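PDB 4WJI: putative cyclohexadienyl dehydrogenase and ADH prephenate dehydrogenase from Rhizobium meliloti, which probably catalyses the NAD(P)+-dependent oxidative decarboxylation of prephenate to 4-hydroxyphenylpyruvate in tyrosine biosynthesis, and is seen here with NADP and tyrosine bound. Local coordinates for residues Thr6-Gly11 / Asp66-Ser71; Pro123-Glu128 / Ala137-Gly142; Leu190-Ala195 / Thr225-Ser230. All coordinates share one frame; numbering follows the deposited sequence. Where two conformers were deposited one is given.

Contact 1: Thr6-Gly11 / Asp66-Ser71; sequences TIALIG and DLVVVS. With NAP (NADP nicotinamide-adenine-dinucleotide phosphate), chain B.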
loop_
_atom_site.group_PDB
_atom_site.type_symbol
_atom_site.label_atom_id
_atom_site.label_comp_id
_atom_site.label_asym_id
_atom_site.label_seq_id
_atom_site.Cartn_x
_atom_site.Cartn_y
_atom_site.Cartn_z
ATOM N N THR A 6 -37.540 -0.934 11.937
ATOM C CA THR A 6 -36.947 -2.233 11.657
ATOM C C THR A 6 -35.965 -2.087 10.481
ATOM O O THR A 6 -36.310 -1.524 9.426
ATOM C CB THR A 6 -38.000 -3.201 11.212
ATOM O OG1 THR A 6 -39.017 -3.297 12.234
ATOM C CG2 THR A 6 -37.377 -4.576 10.999
ATOM N N ILE A 7 -34.738 -2.546 10.700
ATOM C CA ILE A 7 -33.697 -2.595 9.679
ATOM C C ILE A 7 -33.362 -4.047 9.422
ATOM O O ILE A 7 -33.011 -4.752 10.359
ATOM C CB ILE A 7 -32.440 -1.826 10.069
ATOM C CG1 ILE A 7 -32.770 -0.343 10.380
ATOM C CG2 ILE A 7 -31.392 -1.948 8.963
ATOM C CD1 ILE A 7 -31.570 0.428 10.801
ATOM N N ALA A 8 -33.481 -4.470 8.143
ATOM C CA ALA A 8 -33.104 -5.823 7.743
ATOM C C ALA A 8 -31.758 -5.767 7.023
ATOM O O ALA A 8 -31.579 -4.983 6.064
ATOM C CB ALA A 8 -34.129 -6.389 6.795
ATOM N N LEU A 9 -30.813 -6.590 7.500
ATOM C CA LEU A 9 -29.471 -6.654 6.919
ATOM C C LEU A 9 -29.377 -7.944 6.173
ATOM O O LEU A 9 -29.436 -9.021 6.778
ATOM C CB LEU A 9 -28.419 -6.612 8.020
ATOM C CG LEU A 9 -28.486 -5.338 8.885
ATOM C CD1 LEU A 9 -27.440 -5.404 9.984
ATOM C CD2 LEU A 9 -28.321 -4.057 8.048
ATOM N N ILE A 10 -29.252 -7.835 4.845
ATOM C CA ILE A 10 -29.095 -9.036 3.999
ATOM C C ILE A 10 -27.624 -9.125 3.614
ATOM O O ILE A 10 -27.121 -8.305 2.828
ATOM C CB ILE A 10 -29.943 -8.958 2.728
ATOM C CG1 ILE A 10 -31.424 -8.754 3.076
ATOM C CG2 ILE A 10 -29.720 -10.238 1.888
ATOM C CD1 ILE A 10 -32.371 -8.606 1.911
ATOM N N GLY A 11 -26.916 -10.092 4.199
ATOM C CA GLY A 11 -25.469 -10.118 4.126
ATOM C C GLY A 11 -24.881 -9.530 5.411
ATOM O O GLY A 11 -25.282 -8.448 5.851
ATOM N N ASP A 66 -38.439 -1.324 7.390
ATOM C CA ASP A 66 -38.433 0.054 6.912
ATOM C C ASP A 66 -37.207 0.340 6.066
ATOM O O ASP A 66 -37.287 1.117 5.097
ATOM C CB ASP A 66 -38.458 1.023 8.108
ATOM C CG ASP A 66 -39.655 0.788 8.998
ATOM O OD1 ASP A 66 -40.811 1.107 8.566
ATOM O OD2 ASP A 66 -39.447 0.162 10.081
ATOM N N LEU A 67 -36.062 -0.273 6.422
ATOM C CA LEU A 67 -34.806 -0.132 5.669
ATOM C C LEU A 67 -34.254 -1.557 5.467
ATOM O O LEU A 67 -34.222 -2.355 6.412
ATOM C CB LEU A 67 -33.788 0.698 6.446
ATOM C CG LEU A 67 -32.425 0.841 5.759
ATOM C CD1 LEU A 67 -32.547 1.597 4.464
ATOM C CD2 LEU A 67 -31.488 1.533 6.722
ATOM N N VAL A 68 -33.871 -1.867 4.219
ATOM C CA VAL A 68 -33.248 -3.129 3.854
ATOM C C VAL A 68 -31.895 -2.805 3.259
ATOM O O VAL A 68 -31.806 -2.019 2.294
ATOM C CB VAL A 68 -34.088 -3.865 2.796
ATOM C CG1 VAL A 68 -33.425 -5.152 2.367
ATOM C CG2 VAL A 68 -35.484 -4.125 3.335
ATOM N N VAL A 69 -30.828 -3.317 3.898
ATOM C CA VAL A 69 -29.462 -3.040 3.427
ATOM C C VAL A 69 -28.902 -4.339 2.879
ATOM O O VAL A 69 -28.742 -5.327 3.621
ATOM C CB VAL A 69 -28.567 -2.562 4.604
ATOM C CG1 VAL A 69 -27.171 -2.200 4.103
ATOM C CG2 VAL A 69 -29.175 -1.403 5.333
ATOM N N VAL A 70 -28.559 -4.313 1.595
ATOM C CA VAL A 70 -28.019 -5.480 0.902
ATOM C C VAL A 70 -26.479 -5.333 0.833
ATOM O O VAL A 70 -25.989 -4.384 0.229
ATOM C CB VAL A 70 -28.628 -5.620 -0.498
ATOM C CG1 VAL A 70 -28.037 -6.828 -1.213
ATOM C CG2 VAL A 70 -30.145 -5.724 -0.414
ATOM N N SER A 71 -25.763 -6.263 1.466
ATOM C CA SER A 71 -24.282 -6.253 1.591
ATOM C C SER A 71 -23.711 -7.606 1.180
ATOM O O SER A 71 -23.187 -8.347 1.984
ATOM C CB SER A 71 -23.817 -5.897 3.038
ATOM O OG SER A 71 -24.455 -4.686 3.511
HETATM P PA NAP B . -17.965 -10.489 2.949
HETATM O O1A NAP B . -17.358 -10.108 4.244
HETATM O O2A NAP B . -17.394 -11.581 2.110
HETATM O O5B NAP B . -19.500 -10.871 3.225
HETATM C C5B NAP B . -20.281 -11.472 2.200
HETATM C C4B NAP B . -21.744 -11.636 2.611
HETATM O O4B NAP B . -22.496 -11.952 1.446
HETATM C C3B NAP B . -21.964 -12.806 3.554
HETATM O O3B NAP B . -23.131 -12.614 4.336
HETATM C C2B NAP B . -22.247 -13.948 2.614
HETATM O O2B NAP B . -23.060 -14.927 3.199
HETATM C C1B NAP B . -23.036 -13.259 1.535
HETATM N N9A NAP B . -23.047 -13.889 0.186
HETATM C C8A NAP B . -22.011 -14.272 -0.543
HETATM N N7A NAP B . -22.333 -14.739 -1.722
HETATM C C5A NAP B . -23.692 -14.662 -1.760
HETATM C C6A NAP B . -24.644 -15.014 -2.738
HETATM N N6A NAP B . -24.268 -15.544 -3.918
HETATM N N1A NAP B . -25.909 -14.779 -2.460
HETATM C C2A NAP B . -26.243 -14.247 -1.296
HETATM N N3A NAP B . -25.431 -13.898 -0.315
HETATM C C4A NAP B . -24.151 -14.126 -0.579
HETATM O O3 NAP B . -18.156 -9.201 2.015
HETATM P PN NAP B . -18.160 -7.628 2.293
HETATM O O1N NAP B . -16.770 -7.237 2.313
HETATM O O2N NAP B . -19.031 -7.297 3.420
HETATM O O5D NAP B . -18.768 -7.063 0.908
HETATM C C5D NAP B . -20.150 -6.949 0.682
HETATM C C4D NAP B . -20.386 -5.860 -0.361
HETATM O O4D NAP B . -19.769 -4.671 0.091
HETATM C C3D NAP B . -19.768 -6.155 -1.694
HETATM O O3D NAP B . -20.650 -5.756 -2.730
HETATM C C2D NAP B . -18.502 -5.332 -1.722
HETATM O O2D NAP B . -18.174 -4.991 -3.045
HETATM C C1D NAP B . -18.975 -4.115 -0.928
HETATM N N1N NAP B . -17.927 -3.380 -0.203
HETATM C C2N NAP B . -16.880 -4.020 0.323
HETATM C C3N NAP B . -15.897 -3.337 0.998
HETATM C C7N NAP B . -14.672 -3.996 1.591
HETATM O O7N NAP B . -13.719 -3.315 1.856
HETATM N N7N NAP B . -14.712 -5.294 1.792
HETATM C C4N NAP B . -16.030 -1.980 1.128
HETATM C C5N NAP B . -17.131 -1.358 0.599
HETATM C C6N NAP B . -18.071 -2.065 -0.100
HETATM P P2B NAP B . -22.468 -16.350 3.662
HETATM O O1X NAP B . -21.210 -16.065 4.412
HETATM O O2X NAP B . -23.562 -16.908 4.528
HETATM O O3X NAP B . -22.180 -17.198 2.439
HETATM O O HOH W 1 -41.019 -1.794 11.120
HETATM O O HOH W 2 -26.328 -5.871 5.153
#
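L9 and V69 run alongside each other on one face of the sheet, L9 CD2 3.8 Å from V69 CB. On the same face I7 turns its CG2 branch across the strand pair, touching L67 CD2 at 4.1 Å and, less closely, V69 CG2. The reverse face carries A8, I10, V68 and V70. There I10 has CD1 anti to CA (chi2 178°), and CD1 packs 3.6 Å from V68 CG1, the two side chains crossing at a slant. Between the faces the parallel backbones are bonded in turn, A8 N to L67 O, V69 N to A8 O, I10 N to V69 O and S71 N to I10 O, each at 2.8 Å. At one end T6 O takes both D66 N and L67 N, while D66 returns OD2 to T6 N at 2.9 Å, through the lone pair facing away from OD1. A water joins that OD2 to T6 OG1, and K89 forms a salt bridge with OD1. At the other end G11 CA comes 3.4 Å from NADP O3B; its positive phi suits glycine, as in a Rossmann dinucleotide-binding fold whose first strand runs into a glycine-rich turn. I7, L9 and G11 bond through their backbones to strand 29-35, which flanks strand 4-10 on the side away from strand 67-70. Helix 14-26 covers the I7, L9 and V69 face through I19, A20 and I23, and V62 lies against I10 and V68.

Contact 2: Pro123-Glu128 / Ala137-Gly142; sequences PIAGTE and AGLFRG. With TYR (tyrosine), chain C; NAP (NADP nicotinamide-adenine-dinucleotide phosphate), chain B.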
loop_
_atom_site.group_PDB
_atom_site.type_symbol
_atom_site.label_atom_id
_atom_site.label_comp_id
_atom_site.label_asym_id
_atom_site.label_seq_id
_atom_site.Cartn_x
_atom_site.Cartn_y
_atom_site.Cartn_z
ATOM N N PRO A 123 -20.331 2.734 0.749
ATOM C CA PRO A 123 -19.419 3.314 1.731
ATOM C C PRO A 123 -17.949 3.126 1.273
ATOM O O PRO A 123 -17.524 2.014 0.964
ATOM C CB PRO A 123 -19.722 2.527 3.015
ATOM C CG PRO A 123 -20.137 1.162 2.490
ATOM C CD PRO A 123 -20.871 1.444 1.215
ATOM N N ILE A 124 -17.189 4.228 1.309
ATOM C CA ILE A 124 -15.789 4.251 0.838
ATOM C C ILE A 124 -14.917 3.929 2.030
ATOM O O ILE A 124 -14.191 4.770 2.541
ATOM C CB ILE A 124 -15.466 5.562 0.136
ATOM C CG1 ILE A 124 -16.544 5.933 -0.881
ATOM C CG2 ILE A 124 -14.102 5.487 -0.493
ATOM C CD1 ILE A 124 -16.829 4.904 -1.975
ATOM N N ALA A 125 -15.006 2.678 2.491
ATOM C CA ALA A 125 -14.392 2.282 3.752
ATOM C C ALA A 125 -14.316 0.763 3.765
ATOM O O ALA A 125 -15.272 0.084 3.421
ATOM C CB ALA A 125 -15.259 2.715 4.942
ATOM N N GLY A 126 -13.203 0.209 4.225
ATOM C CA GLY A 126 -13.101 -1.232 4.393
ATOM C C GLY A 126 -11.728 -1.662 4.843
ATOM O O GLY A 126 -10.904 -0.856 5.166
ATOM N N THR A 127 -11.566 -2.978 4.958
ATOM C CA THR A 127 -10.296 -3.592 5.295
ATOM C C THR A 127 -10.132 -4.760 4.322
ATOM O O THR A 127 -11.006 -4.997 3.476
ATOM C CB THR A 127 -10.239 -4.134 6.725
ATOM O OG1 THR A 127 -11.030 -5.329 6.837
ATOM C CG2 THR A 127 -10.643 -3.103 7.780
ATOM N N GLU A 128 -9.035 -5.509 4.431
ATOM C CA GLU A 128 -8.881 -6.699 3.592
ATOM C C GLU A 128 -9.526 -7.968 4.127
ATOM O O GLU A 128 -9.438 -9.038 3.480
ATOM C CB GLU A 128 -7.385 -6.956 3.359
ATOM C CG GLU A 128 -6.592 -7.517 4.574
ATOM C CD GLU A 128 -6.084 -6.488 5.582
ATOM O OE1 GLU A 128 -6.567 -5.293 5.631
ATOM O OE2 GLU A 128 -5.143 -6.858 6.337
ATOM N N ALA A 137 -17.370 -1.638 15.084
ATOM C CA ALA A 137 -17.916 -0.307 15.201
ATOM C C ALA A 137 -16.884 0.736 14.850
ATOM O O ALA A 137 -15.748 0.678 15.249
ATOM C CB ALA A 137 -18.463 -0.069 16.611
ATOM N N GLY A 138 -17.300 1.710 14.085
ATOM C CA GLY A 138 -16.454 2.849 13.771
ATOM C C GLY A 138 -15.764 2.762 12.420
ATOM O O GLY A 138 -15.020 3.662 12.082
ATOM N N LEU A 139 -16.078 1.733 11.615
ATOM C CA LEU A 139 -15.437 1.610 10.287
ATOM C C LEU A 139 -15.698 2.811 9.386
ATOM O O LEU A 139 -14.863 3.155 8.553
ATOM C CB LEU A 139 -15.890 0.319 9.607
ATOM C CG LEU A 139 -15.412 0.068 8.174
ATOM C CD1 LEU A 139 -13.921 -0.089 8.072
ATOM C CD2 LEU A 139 -16.083 -1.171 7.586
ATOM N N PHE A 140 -16.874 3.419 9.525
ATOM C CA PHE A 140 -17.309 4.473 8.626
ATOM C C PHE A 140 -16.987 5.873 9.103
ATOM O O PHE A 140 -17.284 6.831 8.407
ATOM C CB PHE A 140 -18.799 4.285 8.327
ATOM C CG PHE A 140 -19.117 2.885 7.932
ATOM C CD1 PHE A 140 -18.720 2.400 6.689
ATOM C CD2 PHE A 140 -19.814 2.044 8.764
ATOM C CE1 PHE A 140 -18.996 1.074 6.323
ATOM C CE2 PHE A 140 -20.062 0.727 8.418
ATOM C CZ PHE A 140 -19.690 0.254 7.201
ATOM N N ARG A 141 -16.394 6.003 10.292
ATOM C CA ARG A 141 -16.147 7.340 10.885
ATOM C C ARG A 141 -15.095 8.056 10.064
ATOM O O ARG A 141 -14.005 7.534 9.853
ATOM C CB ARG A 141 -15.642 7.163 12.318
ATOM C CG ARG A 141 -16.671 6.651 13.301
ATOM C CD ARG A 141 -16.159 6.558 14.761
ATOM N N GLY A 142 -15.388 9.275 9.650
ATOM C CA GLY A 142 -14.483 10.081 8.877
ATOM C C GLY A 142 -14.266 9.651 7.446
ATOM O O GLY A 142 -13.318 10.133 6.796
HETATM N N TYR C . -10.979 -3.022 1.266
HETATM C CA TYR C . -10.182 -1.825 0.890
HETATM C C TYR C . -9.007 -1.688 1.821
HETATM O O TYR C . -8.855 -2.554 2.679
HETATM C CB TYR C . -11.042 -0.555 0.917
HETATM C CG TYR C . -12.255 -0.578 -0.005
HETATM C CD1 TYR C . -12.384 -1.488 -1.054
HETATM C CD2 TYR C . -13.276 0.314 0.196
HETATM C CE1 TYR C . -13.502 -1.492 -1.872
HETATM C CE2 TYR C . -14.380 0.359 -0.619
HETATM C CZ TYR C . -14.519 -0.546 -1.637
HETATM O OH TYR C . -15.644 -0.564 -2.420
HETATM O OXT TYR C . -8.247 -0.701 1.682
HETATM P PA NAP B . -17.965 -10.489 2.949
HETATM O O1A NAP B . -17.358 -10.108 4.244
HETATM O O2A NAP B . -17.394 -11.581 2.110
HETATM O O5B NAP B . -19.500 -10.871 3.225
HETATM C C5B NAP B . -20.281 -11.472 2.200
HETATM C C4B NAP B . -21.744 -11.636 2.611
HETATM O O4B NAP B . -22.496 -11.952 1.446
HETATM C C3B NAP B . -21.964 -12.806 3.554
HETATM O O3B NAP B . -23.131 -12.614 4.336
HETATM C C2B NAP B . -22.247 -13.948 2.614
HETATM O O2B NAP B . -23.060 -14.927 3.199
HETATM C C1B NAP B . -23.036 -13.259 1.535
HETATM N N9A NAP B . -23.047 -13.889 0.186
HETATM C C8A NAP B . -22.011 -14.272 -0.543
HETATM N N7A NAP B . -22.333 -14.739 -1.722
HETATM C C5A NAP B . -23.692 -14.662 -1.760
HETATM C C6A NAP B . -24.644 -15.014 -2.738
HETATM N N6A NAP B . -24.268 -15.544 -3.918
HETATM N N1A NAP B . -25.909 -14.779 -2.460
HETATM C C2A NAP B . -26.243 -14.247 -1.296
HETATM N N3A NAP B . -25.431 -13.898 -0.315
HETATM C C4A NAP B . -24.151 -14.126 -0.579
HETATM O O3 NAP B . -18.156 -9.201 2.015
HETATM P PN NAP B . -18.160 -7.628 2.293
HETATM O O1N NAP B . -16.770 -7.237 2.313
HETATM O O2N NAP B . -19.031 -7.297 3.420
HETATM O O5D NAP B . -18.768 -7.063 0.908
HETATM C C5D NAP B . -20.150 -6.949 0.682
HETATM C C4D NAP B . -20.386 -5.860 -0.361
HETATM O O4D NAP B . -19.769 -4.671 0.091
HETATM C C3D NAP B . -19.768 -6.155 -1.694
HETATM O O3D NAP B . -20.650 -5.756 -2.730
HETATM C C2D NAP B . -18.502 -5.332 -1.722
HETATM O O2D NAP B . -18.174 -4.991 -3.045
HETATM C C1D NAP B . -18.975 -4.115 -0.928
HETATM N N1N NAP B . -17.927 -3.380 -0.203
HETATM C C2N NAP B . -16.880 -4.020 0.323
HETATM C C3N NAP B . -15.897 -3.337 0.998
HETATM C C7N NAP B . -14.672 -3.996 1.591
HETATM O O7N NAP B . -13.719 -3.315 1.856
HETATM N N7N NAP B . -14.712 -5.294 1.792
HETATM C C4N NAP B . -16.030 -1.980 1.128
HETATM C C5N NAP B . -17.131 -1.358 0.599
HETATM C C6N NAP B . -18.071 -2.065 -0.100
HETATM P P2B NAP B . -22.468 -16.350 3.662
HETATM O O1X NAP B . -21.210 -16.065 4.412
HETATM O O2X NAP B . -23.562 -16.908 4.528
HETATM O O3X NAP B . -22.180 -17.198 2.439
#
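L139 reaches across to A125, G126 and T127, and its side chain meets something different at each step. CB sits 4.2 Å above the centre of the neighbouring F140 ring. CG, anti to the backbone N (chi1 176°), comes 4.2 Å from A125 CB. Beyond it CD1 lies against the backbone of G126, 3.9 Å from its N, with T127 CG2 a little farther off. F140 completes the contact: its CE1 is 3.7 Å from P123 CB and its CD1 3.9 Å from A125 CB, both methyl and methylene approaching the ring obliquely. An alanine in place of F140 would probably open a gap beside P123 and A125 and leave L139 CB without the ring beneath it. No hydrogen bond spans the two segments. Some backbone oxygens of 123-128 face the ligands instead: T127 O accepts from the amino N of the bound tyrosine at 3.0 Å, and A125 O lies 3.2 Å from C4N of the NADP nicotinamide, the carbon that takes up hydride in such cofactors. G126 passes so near the carboxamide that a side chain would strike O7N. The type I turn from G138 to R141 presents L139 and F140 in the loop between strands 117-123 and 144-147. Helix 14-26 lies alongside, with L14 on T127, S18 on L139 and D22 on F140, while W165 of helix 155-167 stacks edge-to-face with F140.

Contact 3: Leu190-Ala195 / Thr225-Ser230; sequences LPHIIA and TRLAAS. With TYR (tyrosine), chain C.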
loop_
_atom_site.group_PDB
_atom_site.type_symbol
_atom_site.label_atom_id
_atom_site.label_comp_id
_atom_site.label_asym_id
_atom_site.label_seq_id
_atom_site.Cartn_x
_atom_site.Cartn_y
_atom_site.Cartn_z
ATOM N N LEU A 190 -8.731 -0.263 -10.235
ATOM C CA LEU A 190 -7.392 -0.371 -10.816
ATOM C C LEU A 190 -6.337 -0.621 -9.749
ATOM O O LEU A 190 -5.517 -1.541 -9.895
ATOM C CB LEU A 190 -7.055 0.831 -11.707
ATOM C CG LEU A 190 -5.698 0.742 -12.424
ATOM C CD1 LEU A 190 -5.710 -0.408 -13.415
ATOM C CD2 LEU A 190 -5.329 2.029 -13.129
ATOM N N PRO A 191 -6.354 0.140 -8.626
ATOM C CA PRO A 191 -5.349 -0.172 -7.572
ATOM C C PRO A 191 -5.377 -1.645 -7.140
ATOM O O PRO A 191 -4.305 -2.278 -7.009
ATOM C CB PRO A 191 -5.755 0.789 -6.430
ATOM C CG PRO A 191 -6.263 1.991 -7.169
ATOM C CD PRO A 191 -7.008 1.423 -8.378
ATOM N N HIS A 192 -6.569 -2.225 -6.930
ATOM C CA HIS A 192 -6.619 -3.637 -6.536
ATOM C C HIS A 192 -6.094 -4.581 -7.630
ATOM O O HIS A 192 -5.383 -5.530 -7.344
ATOM C CB HIS A 192 -8.021 -4.047 -6.053
ATOM C CG HIS A 192 -8.353 -3.567 -4.672
ATOM N ND1 HIS A 192 -8.713 -2.269 -4.380
ATOM C CD2 HIS A 192 -8.397 -4.242 -3.498
ATOM C CE1 HIS A 192 -8.990 -2.176 -3.090
ATOM N NE2 HIS A 192 -8.772 -3.356 -2.530
ATOM N N ILE A 193 -6.522 -4.346 -8.877
ATOM C CA ILE A 193 -6.092 -5.165 -10.003
ATOM C C ILE A 193 -4.558 -5.169 -10.154
ATOM O O ILE A 193 -3.977 -6.238 -10.321
ATOM C CB ILE A 193 -6.755 -4.685 -11.293
ATOM C CG1 ILE A 193 -8.243 -5.057 -11.247
ATOM C CG2 ILE A 193 -6.066 -5.234 -12.544
ATOM C CD1 ILE A 193 -9.107 -4.276 -12.242
ATOM N N ILE A 194 -3.962 -3.977 -10.019
ATOM C CA ILE A 194 -2.532 -3.847 -10.127
ATOM C C ILE A 194 -1.821 -4.548 -8.964
ATOM O O ILE A 194 -0.777 -5.169 -9.168
ATOM C CB ILE A 194 -2.141 -2.338 -10.241
ATOM C CG1 ILE A 194 -2.686 -1.695 -11.527
ATOM C CG2 ILE A 194 -0.672 -2.154 -10.241
ATOM C CD1 ILE A 194 -2.369 -2.382 -12.817
ATOM N N ALA A 195 -2.385 -4.444 -7.746
ATOM C CA ALA A 195 -1.815 -5.174 -6.613
ATOM C C ALA A 195 -1.876 -6.690 -6.832
ATOM O O ALA A 195 -0.897 -7.391 -6.618
ATOM C CB ALA A 195 -2.534 -4.814 -5.327
ATOM N N THR A 225 0.578 -6.599 -1.058
ATOM C CA THR A 225 0.065 -7.895 -0.573
ATOM C C THR A 225 -1.204 -7.728 0.278
ATOM O O THR A 225 -2.026 -8.642 0.307
ATOM C CB THR A 225 1.103 -8.743 0.219
ATOM O OG1 THR A 225 1.421 -8.106 1.479
ATOM C CG2 THR A 225 2.347 -9.001 -0.628
ATOM N N ARG A 226 -1.333 -6.622 1.013
ATOM C CA ARG A 226 -2.522 -6.400 1.841
ATOM C C ARG A 226 -3.770 -6.361 0.918
ATOM O O ARG A 226 -4.768 -7.042 1.177
ATOM C CB ARG A 226 -2.426 -5.132 2.680
ATOM C CG ARG A 226 -3.555 -5.076 3.726
ATOM C CD ARG A 226 -3.565 -3.736 4.443
ATOM N NE ARG A 226 -3.972 -2.639 3.569
ATOM C CZ ARG A 226 -5.227 -2.365 3.214
ATOM N NH1 ARG A 226 -6.232 -3.087 3.704
ATOM N NH2 ARG A 226 -5.455 -1.392 2.335
ATOM N N LEU A 227 -3.718 -5.567 -0.131
ATOM C CA LEU A 227 -4.873 -5.477 -1.032
ATOM C C LEU A 227 -5.135 -6.821 -1.695
ATOM O O LEU A 227 -6.295 -7.233 -1.869
ATOM C CB LEU A 227 -4.664 -4.368 -2.054
ATOM C CG LEU A 227 -4.579 -2.983 -1.418
ATOM C CD1 LEU A 227 -4.222 -1.956 -2.469
ATOM C CD2 LEU A 227 -5.891 -2.638 -0.717
ATOM N N ALA A 228 -4.062 -7.492 -2.095
ATOM C CA ALA A 228 -4.187 -8.807 -2.790
ATOM C C ALA A 228 -4.544 -9.972 -1.867
ATOM O O ALA A 228 -4.551 -11.134 -2.290
ATOM C CB ALA A 228 -2.921 -9.102 -3.572
ATOM N N ALA A 229 -4.827 -9.667 -0.605
ATOM C CA ALA A 229 -5.395 -10.643 0.334
ATOM C C ALA A 229 -6.910 -10.561 0.532
ATOM O O ALA A 229 -7.485 -11.334 1.337
ATOM C CB ALA A 229 -4.725 -10.514 1.674
ATOM N N SER A 230 -7.520 -9.643 -0.200
ATOM C CA SER A 230 -8.937 -9.400 -0.115
ATOM C C SER A 230 -9.733 -10.620 -0.642
ATOM O O SER A 230 -9.171 -11.603 -1.112
ATOM C CB SER A 230 -9.272 -8.123 -0.895
ATOM O OG SER A 230 -8.613 -6.993 -0.362
HETATM N N TYR C . -10.979 -3.022 1.266
HETATM C CA TYR C . -10.182 -1.825 0.890
HETATM C C TYR C . -9.007 -1.688 1.821
HETATM O O TYR C . -8.855 -2.554 2.679
HETATM C CB TYR C . -11.042 -0.555 0.917
HETATM C CG TYR C . -12.255 -0.578 -0.005
HETATM C CD1 TYR C . -12.384 -1.488 -1.054
HETATM C CD2 TYR C . -13.276 0.314 0.196
HETATM C CE1 TYR C . -13.502 -1.492 -1.872
HETATM C CE2 TYR C . -14.380 0.359 -0.619
HETATM C CZ TYR C . -14.519 -0.546 -1.637
HETATM O OH TYR C . -15.644 -0.564 -2.420
HETATM O OXT TYR C . -8.247 -0.701 1.682
HETATM O O HOH W 3 -10.308 -4.902 -0.672
#
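The H192 imidazole carries L227 on one face, where CG stands 4.3 Å above the plane, displaced from the ring centre. L227 CD2 approaches the same ring obliquely, 3.5 Å from H192 NE2; L227 was modelled in two conformers, so the placement of both atoms on the ring is less certain. Around the rim, about level with the ring, lie S230 OG and CA of the bound tyrosine; W235 stacks on H192, and S188 O holds ND1. A water joins H192 NE2, at 2.9 Å, to S230 OG and to the tyrosine amino N. H192 CG lies anti to its own carbonyl carbon (chi1 -76°), which sends the ring off the helix toward L227 and the ligand. The other flat group, the R226 guanidinium, meets the ligand carboxylate edge-on with the carboxylate carbon in its plane. NH1 bonds to tyrosine O at 2.9 Å (172°) and NH2 to OXT equally closely (175°), a nearly straight two-pronged grip. In the dimerization domain, L227 to S230 form a type I beta turn, and L227 O accepts both S230 N and S230 OG, the hydroxyl at 2.8 Å, from the same side of its plane. Farther along helix 177-203, A195 CB packs 3.9 Å from L227 CB, and A228 CB touches A195 O at 4.0 Å. The second subunit closes in as well: D223 of that chain makes a salt bridge with R226 NH2, its S219 packs on H192, and its I194 meets I194 of this chain.

Overall arrangement
The three contacts follow one another along the chain, none enclosing or crossing another. Contact 1 pairs strand 4-10 with strand 67-70 after the chain has gone out through strands 29-35 and 53-55 and back, the strand order of a Rossmann half. Contact 2 closes a short loop between strands 117-123 and 144-147, its centre about 18 Å from that of contact 1; both border NADP without touching each other. Contact 3 joins helix 177-203 to segment 225-230, in the helical dimerization domain. It meets contact 2 directly through the E128 OE1 to R226 NH1 salt bridge, and both border the bound tyrosine, whose pocket draws residues from the nucleotide-binding and dimerization regions.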